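PDB 6D2K: FERM, ARHGEF and pleckstrin domain-containing protein 2 from Mus musculus, which acts as a guanine nucleotide exchange factor that activates RAC1 and takes part in semaphorin responses, actin remodelling and integrin regulation. Local coordinates for residues G137-T142 / K163-H168. Numbering follows the deposited sequence.
Sequences GDYDET and KILDFH
H168, the last residue of helix 161-168, lays one face of its imidazole under the backbone and CB of Y139. Y139 CB sits 4.0 Å from the centroid of the H168 ring, only 15° off the ring normal, a CH-pi contact; on the same face Y139 CA comes within 3.5 Å of H168 CE1. The phenol ring stands nearly upright on the imidazole, planes at 85°, an offset edge-to-face pair. With CG anti to the backbone N (chi1 -170°), H168 reaches across to the loop, where NE2 gives a weak, bent hydrogen bond of 2.8 Å to G137 O near the ring plane. ND1 is hydrogen-bonded to D144 OD2 of helix 141-150, while NE2 is also weakly bonded to Q133 OE1; together these bonds probably limit the ring's rotation. The contact lies in the all-helical central lobe of the FERM domain, where the turn between helices 121-136 and 141-150 meets the end of helix 161-168. An alanine here would probably deprive D144 OD2 and G137 O of these hydrogen bonds and open a gap beneath Y139. Packing thins along the phenol: Y139 CE2 meets L165 CG at 3.7 Å, whereas Y139 OH is 4.2 Å from that same CG. On the looser backbone side, a water accepts from Y139 N and donates to H168 O; exposed D138 points away from the helix, its OD1 hydrogen-bonded to G173 N and Q133 NE2.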
ATOM      1  N   GLY A 137      24.545  -3.192   5.602  1.00 13.59           N
ATOM      2  CA  GLY A 137      25.317  -4.386   5.895  1.00 13.63           C
ATOM      3  C   GLY A 137      25.548  -4.674   7.366  1.00 17.19           C
ATOM      4  O   GLY A 137      24.770  -4.257   8.225  1.00 15.93           O
ATOM      5  N   ASP A 138      26.627  -5.405   7.660  1.00 17.16           N
ATOM      6  CA  ASP A 138      26.881  -5.866   9.021  1.00 16.86           C
ATOM      7  C   ASP A 138      26.932  -4.733  10.024  1.00 17.30           C
ATOM      8  O   ASP A 138      27.437  -3.640   9.745  1.00 19.57           O
ATOM      9  CB  ASP A 138      28.207  -6.635   9.102  1.00 19.67           C
ATOM     10  CG  ASP A 138      28.160  -7.976   8.410  1.00 21.57           C
ATOM     11  OD1 ASP A 138      27.084  -8.430   7.967  1.00 20.55           O
ATOM     12  OD2 ASP A 138      29.237  -8.603   8.302  1.00 24.55           O
ATOM     13  N   TYR A 139      26.414  -5.033  11.206  1.00 19.67           N
ATOM     14  CA  TYR A 139      26.409  -4.129  12.336  1.00 20.83           C
ATOM     15  C   TYR A 139      27.771  -3.522  12.632  1.00 24.45           C
ATOM     16  O   TYR A 139      28.805  -4.205  12.619  1.00 23.79           O
ATOM     17  CB  TYR A 139      25.943  -4.884  13.580  1.00 23.55           C
ATOM     18  CG  TYR A 139      26.052  -4.088  14.863  1.00 26.43           C
ATOM     19  CD1 TYR A 139      27.162  -4.221  15.694  1.00 27.91           C
ATOM     20  CD2 TYR A 139      25.044  -3.211  15.249  1.00 25.01           C
ATOM     21  CE1 TYR A 139      27.262  -3.505  16.877  1.00 29.83           C
ATOM     22  CE2 TYR A 139      25.140  -2.486  16.427  1.00 31.52           C
ATOM     23  CZ  TYR A 139      26.253  -2.638  17.234  1.00 34.70           C
ATOM     24  OH  TYR A 139      26.351  -1.923  18.409  1.00 41.84           O
ATOM     25  N   ASP A 140      27.747  -2.223  12.893  1.00 22.75           N
ATOM     26  CA  ASP A 140      28.828  -1.534  13.569  1.00 24.56           C
ATOM     27  C   ASP A 140      28.169  -0.398  14.322  1.00 26.08           C
ATOM     28  O   ASP A 140      27.323   0.304  13.769  1.00 22.60           O
ATOM     29  CB  ASP A 140      29.844  -0.991  12.581  1.00 27.00           C
ATOM     30  CG  ASP A 140      30.752   0.018  13.214  1.00 27.27           C
ATOM     31  OD1 ASP A 140      31.554  -0.376  14.089  1.00 39.63           O
ATOM     32  OD2 ASP A 140      30.649   1.205  12.869  1.00 25.66           O
ATOM     33  N   GLU A 141      28.525  -0.214  15.588  1.00 28.87           N
ATOM     34  CA  GLU A 141      27.769   0.730  16.405  1.00 29.65           C
ATOM     35  C   GLU A 141      27.749   2.124  15.802  1.00 25.15           C
ATOM     36  O   GLU A 141      26.691   2.748  15.699  1.00 23.88           O
ATOM     37  CB  GLU A 141      28.270   0.780  17.848  1.00 33.11           C
ATOM     38  CG  GLU A 141      27.415   1.677  18.733  1.00 37.10           C
ATOM     39  CD  GLU A 141      27.551   1.361  20.206  1.00 44.58           C
ATOM     40  OE1 GLU A 141      28.427   0.544  20.564  1.00 46.37           O
ATOM     41  OE2 GLU A 141      26.777   1.927  21.007  1.00 45.39           O
ATOM     42  N   THR A 142      28.915   2.612  15.391  1.00 23.09           N
ATOM     43  CA  THR A 142      29.023   3.949  14.835  1.00 22.88           C
ATOM     44  C   THR A 142      28.270   4.082  13.505  1.00 21.37           C
ATOM     45  O   THR A 142      27.553   5.051  13.281  1.00 22.79           O
ATOM     46  CB  THR A 142      30.500   4.356  14.647  1.00 30.12           C
ATOM     47  OG1 THR A 142      31.130   4.459  15.930  1.00 36.08           O
ATOM     48  CG2 THR A 142      30.607   5.686  13.936  1.00 31.22           C
ATOM     49  N   LYS A 163      17.223  -1.595  21.058  1.00 20.99           N
ATOM     50  CA  LYS A 163      16.685  -2.848  20.537  1.00 19.32           C
ATOM     51  C   LYS A 163      17.108  -3.067  19.086  1.00 19.43           C
ATOM     52  O   LYS A 163      17.437  -4.184  18.692  1.00 19.84           O
ATOM     53  CB  LYS A 163      15.159  -2.868  20.619  1.00 20.02           C
ATOM     54  CG  LYS A 163      14.589  -2.924  22.025  1.00 31.71           C
ATOM     55  CD  LYS A 163      13.069  -2.820  21.988  1.00 33.37           C
ATOM     56  CE  LYS A 163      12.480  -2.701  23.388  1.00 35.78           C
ATOM     57  NZ  LYS A 163      12.694  -3.944  24.181  1.00 37.30           N
ATOM     58  N   ILE A 164      17.084  -2.001  18.295  1.00 18.07           N
ATOM     59  CA  ILE A 164      17.429  -2.099  16.875  1.00 16.04           C
ATOM     60  C   ILE A 164      18.876  -2.591  16.694  1.00 18.52           C
ATOM     61  O   ILE A 164      19.137  -3.495  15.906  1.00 15.55           O
ATOM     62  CB  ILE A 164      17.258  -0.745  16.156  1.00 16.73           C
ATOM     63  CG1 ILE A 164      15.773  -0.368  16.084  1.00 15.00           C
ATOM     64  CG2 ILE A 164      17.859  -0.831  14.759  1.00 16.27           C
ATOM     65  CD1 ILE A 164      15.521   1.082  15.696  1.00 17.50           C
ATOM     66  N   LEU A 165      19.793  -1.977  17.439  1.00 18.26           N
ATOM     67  CA  LEU A 165      21.212  -2.322  17.418  1.00 23.69           C
ATOM     68  C   LEU A 165      21.438  -3.752  17.881  1.00 18.72           C
ATOM     69  O   LEU A 165      22.215  -4.505  17.290  1.00 20.44           O
ATOM     70  CB  LEU A 165      21.989  -1.379  18.340  1.00 21.86           C
ATOM     71  CG  LEU A 165      22.636  -0.103  17.791  1.00 34.28           C
ATOM     72  CD1 LEU A 165      22.054   0.325  16.452  1.00 28.55           C
ATOM     73  CD2 LEU A 165      22.540   1.017  18.828  1.00 32.61           C
ATOM     74  N   ASP A 166      20.766  -4.113  18.965  1.00 18.64           N
ATOM     75  CA  ASP A 166      20.833  -5.457  19.525  1.00 21.61           C
ATOM     76  C   ASP A 166      20.439  -6.537  18.512  1.00 21.51           C
ATOM     77  O   ASP A 166      21.140  -7.536  18.344  1.00 20.37           O
ATOM     78  CB  ASP A 166      19.933  -5.512  20.767  1.00 22.00           C
ATOM     79  CG  ASP A 166      19.850  -6.898  21.390  1.00 34.55           C
ATOM     80  OD1 ASP A 166      19.285  -7.006  22.501  1.00 45.45           O
ATOM     81  OD2 ASP A 166      20.325  -7.878  20.784  1.00 40.43           O
ATOM     82  N   PHE A 167      19.322  -6.336  17.825  1.00 16.64           N
ATOM     83  CA  PHE A 167      18.880  -7.292  16.815  1.00 16.09           C
ATOM     84  C   PHE A 167      19.823  -7.303  15.601  1.00 16.38           C
ATOM     85  O   PHE A 167      20.106  -8.362  15.042  1.00 16.22           O
ATOM     86  CB  PHE A 167      17.448  -6.982  16.339  1.00 15.38           C
ATOM     87  CG  PHE A 167      16.364  -7.378  17.310  1.00 18.35           C
ATOM     88  CD1 PHE A 167      16.245  -8.683  17.745  1.00 16.52           C
ATOM     89  CD2 PHE A 167      15.421  -6.451  17.728  1.00 16.64           C
ATOM     90  CE1 PHE A 167      15.249  -9.055  18.634  1.00 18.68           C
ATOM     91  CE2 PHE A 167      14.416  -6.808  18.605  1.00 18.94           C
ATOM     92  CZ  PHE A 167      14.325  -8.119  19.056  1.00 19.17           C
ATOM     93  N   HIS A 168      20.268  -6.125  15.168  1.00 15.29           N
ATOM     94  CA  HIS A 168      21.131  -6.044  13.996  1.00 15.90           C
ATOM     95  C   HIS A 168      22.408  -6.863  14.181  1.00 19.95           C
ATOM     96  O   HIS A 168      22.891  -7.482  13.235  1.00 17.41           O
ATOM     97  CB  HIS A 168      21.474  -4.591  13.680  1.00 16.47           C
ATOM     98  CG  HIS A 168      22.166  -4.406  12.364  1.00 14.53           C
ATOM     99  ND1 HIS A 168      22.845  -3.253  12.042  1.00 16.19           N
ATOM    100  CD2 HIS A 168      22.288  -5.227  11.294  1.00 16.67           C
ATOM    101  CE1 HIS A 168      23.343  -3.364  10.823  1.00 16.75           C
ATOM    102  NE2 HIS A 168      23.031  -4.558  10.351  1.00 16.69           N
TER
HETATM  103  O   HOH W   1      24.937  -7.489  11.269  1.00 16.04           O